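PDB 4U3V: polyketide synthase PksR from Bacillus subtilis, which takes part in intermediate steps of bacillaene biosynthesis and includes a double-hotdog enoyl-isomerase domain, the piece in this structure. Local coordinates for residues 98-103 with 111-116. Sequence-based numbering, arbitrary orientation.
Sequences QAKPLQ and QIMYRE
Gln98 and Met113 face each other as an antiparallel hydrogen-bonded pair, each giving its N-H to the other's carbonyl: Gln98 N reaches Met113 O at 2.9 Å, and Met113 N reaches Gln98 O at 2.9 Å. Lys100 and Gln111 repeat the exchange, and here the N-H groups aim almost straight, with Lys100 N bonded to Gln111 O (178° at the hydrogen) and Gln111 N to Lys100 O at 2.8 Å. All four N-H groups and all four carbonyl oxygens that these two pairs turn inward are thereby satisfied. Gln98 O and Gln111 O each also receive a CA-H, from Ile112 CA (3.3 Å) and Ala99 CA (3.5 Å) respectively. Between them lies the non-hydrogen-bonded pair Ala99-Ile112, the alternation characteristic of an antiparallel hairpin, whose backbone polar groups turn outward: Ala99 bonds to Ile31 of strand 31-36 and Ile112 to Ala125 and Ala126 of strand 121-132, stitching the hairpin into the N-terminal hotdog sheet along both edges.

The two faces differ. On one, Lys100 bends at chi2 (145°) and crosses Met113 at about a right angle, laying CD 3.7 Å from Met113 CG; Lys100 also forms a cation-pi contact with Trp122. On the other, Ile112 CD1 presses tightly on Ala99 CB (3.3 Å), and this apolar side packs against helix 56-69, the helix wrapped by the hotdog sheet, where Ala99 meets Ala65 and Ile112 meets Tyr58 and Leu61.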
loop_
_atom_site.group_PDB
_atom_site.type_symbol
_atom_site.label_atom_id
_atom_site.label_comp_id
_atom_site.label_asym_id
_atom_site.label_seq_id
_atom_site.Cartn_x
_atom_site.Cartn_y
_atom_site.Cartn_z
ATOM N N GLN A 98 -5.258 -13.050 -9.466
ATOM C CA GLN A 98 -5.411 -12.476 -10.801
ATOM C C GLN A 98 -6.149 -11.161 -10.623
ATOM O O GLN A 98 -7.011 -11.041 -9.736
ATOM C CB GLN A 98 -6.242 -13.414 -11.709
ATOM C CG GLN A 98 -5.444 -14.616 -12.208
ATOM C CD GLN A 98 -6.194 -15.505 -13.200
ATOM O OE1 GLN A 98 -7.358 -15.273 -13.517
ATOM N NE2 GLN A 98 -5.549 -16.592 -13.605
ATOM N N ALA A 99 -5.924 -10.223 -11.535
ATOM C CA ALA A 99 -6.582 -8.909 -11.454
ATOM C C ALA A 99 -7.329 -8.757 -12.747
ATOM O O ALA A 99 -6.697 -8.668 -13.785
ATOM C CB ALA A 99 -5.564 -7.793 -11.321
ATOM N N LYS A 100 -8.641 -8.927 -12.679
ATOM C CA LYS A 100 -9.503 -9.072 -13.867
ATOM C C LYS A 100 -10.356 -7.822 -14.023
ATOM O O LYS A 100 -11.035 -7.422 -13.071
ATOM C CB LYS A 100 -10.413 -10.270 -13.690
ATOM C CG LYS A 100 -9.647 -11.589 -13.600
ATOM C CD LYS A 100 -10.295 -12.587 -12.646
ATOM C CE LYS A 100 -9.490 -13.883 -12.582
ATOM N NZ LYS A 100 -10.121 -14.954 -11.755
ATOM N N PRO A 101 -10.307 -7.192 -15.212
ATOM C CA PRO A 101 -11.048 -5.958 -15.425
ATOM C C PRO A 101 -12.431 -6.273 -15.967
ATOM O O PRO A 101 -12.654 -7.362 -16.493
ATOM C CB PRO A 101 -10.208 -5.212 -16.476
ATOM C CG PRO A 101 -8.940 -6.003 -16.627
ATOM C CD PRO A 101 -9.324 -7.407 -16.284
ATOM N N LEU A 102 -13.345 -5.319 -15.862
ATOM C CA LEU A 102 -14.767 -5.599 -16.019
ATOM C C LEU A 102 -15.495 -4.301 -16.362
ATOM O O LEU A 102 -15.069 -3.217 -15.952
ATOM C CB LEU A 102 -15.320 -6.196 -14.722
ATOM C CG LEU A 102 -16.728 -6.797 -14.704
ATOM C CD1 LEU A 102 -16.755 -8.158 -15.386
ATOM C CD2 LEU A 102 -17.246 -6.895 -13.274
ATOM N N GLN A 103 -16.570 -4.413 -17.143
ATOM C CA GLN A 103 -17.386 -3.256 -17.530
ATOM C C GLN A 103 -18.582 -3.065 -16.603
ATOM O O GLN A 103 -19.356 -3.998 -16.360
ATOM C CB GLN A 103 -17.879 -3.393 -18.978
ATOM C CG GLN A 103 -16.975 -2.759 -20.024
ATOM C CD GLN A 103 -15.999 -1.769 -19.422
ATOM O OE1 GLN A 103 -15.052 -2.158 -18.735
ATOM N NE2 GLN A 103 -16.226 -0.480 -19.671
ATOM N N GLN A 111 -11.445 -6.526 -10.422
ATOM C CA GLN A 111 -11.616 -7.534 -9.403
ATOM C C GLN A 111 -10.314 -8.314 -9.176
ATOM O O GLN A 111 -9.813 -8.966 -10.079
ATOM C CB GLN A 111 -12.684 -8.520 -9.837
ATOM C CG GLN A 111 -14.045 -7.881 -9.946
ATOM C CD GLN A 111 -15.130 -8.841 -9.545
ATOM O OE1 GLN A 111 -15.839 -9.371 -10.400
ATOM N NE2 GLN A 111 -15.210 -9.141 -8.251
ATOM N N ILE A 112 -9.761 -8.204 -7.982
ATOM C CA ILE A 112 -8.592 -8.987 -7.623
ATOM C C ILE A 112 -9.085 -10.238 -6.933
ATOM O O ILE A 112 -9.613 -10.183 -5.815
ATOM C CB ILE A 112 -7.662 -8.230 -6.639
ATOM C CG1 ILE A 112 -7.356 -6.800 -7.112
ATOM C CG2 ILE A 112 -6.391 -9.024 -6.426
ATOM C CD1 ILE A 112 -6.908 -6.707 -8.535
ATOM N N MET A 113 -8.869 -11.384 -7.582
ATOM C CA MET A 113 -9.394 -12.659 -7.098
ATOM C C MET A 113 -8.230 -13.531 -6.687
ATOM O O MET A 113 -7.122 -13.408 -7.220
ATOM C CB MET A 113 -10.152 -13.392 -8.229
ATOM C CG MET A 113 -11.080 -12.502 -9.047
ATOM S SD MET A 113 -12.576 -12.219 -8.088
ATOM C CE MET A 113 -13.370 -13.836 -8.083
ATOM N N TYR A 114 -8.485 -14.439 -5.751
ATOM C CA TYR A 114 -7.506 -15.436 -5.410
ATOM C C TYR A 114 -8.127 -16.811 -5.444
ATOM O O TYR A 114 -9.345 -16.954 -5.328
ATOM C CB TYR A 114 -6.910 -15.173 -4.021
ATOM C CG TYR A 114 -7.838 -15.504 -2.864
ATOM C CD1 TYR A 114 -7.649 -16.642 -2.103
ATOM C CD2 TYR A 114 -8.888 -14.661 -2.555
ATOM C CE1 TYR A 114 -8.484 -16.920 -1.034
ATOM C CE2 TYR A 114 -9.739 -14.928 -1.499
ATOM C CZ TYR A 114 -9.523 -16.058 -0.752
ATOM O OH TYR A 114 -10.346 -16.309 0.302
ATOM N N ARG A 115 -7.284 -17.803 -5.647
ATOM C CA ARG A 115 -7.800 -19.157 -5.820
ATOM C C ARG A 115 -7.631 -19.876 -4.512
ATOM O O ARG A 115 -6.508 -20.160 -4.081
ATOM C CB ARG A 115 -7.103 -19.864 -6.976
ATOM C CG ARG A 115 -7.711 -21.208 -7.340
ATOM C CD ARG A 115 -7.081 -21.707 -8.636
ATOM N NE ARG A 115 -8.038 -21.690 -9.736
ATOM C CZ ARG A 115 -7.724 -21.654 -11.031
ATOM N NH1 ARG A 115 -6.461 -21.516 -11.434
ATOM N NH2 ARG A 115 -8.696 -21.650 -11.932
ATOM N N GLU A 116 -8.771 -20.083 -3.850
ATOM C CA GLU A 116 -8.852 -20.701 -2.525
ATOM C C GLU A 116 -8.422 -22.144 -2.646
ATOM O O GLU A 116 -9.072 -22.915 -3.340
ATOM C CB GLU A 116 -10.311 -20.640 -2.090
ATOM C CG GLU A 116 -10.601 -20.885 -0.627
ATOM C CD GLU A 116 -12.080 -20.722 -0.341
ATOM O OE1 GLU A 116 -12.896 -21.266 -1.119
ATOM O OE2 GLU A 116 -12.432 -20.000 0.616
#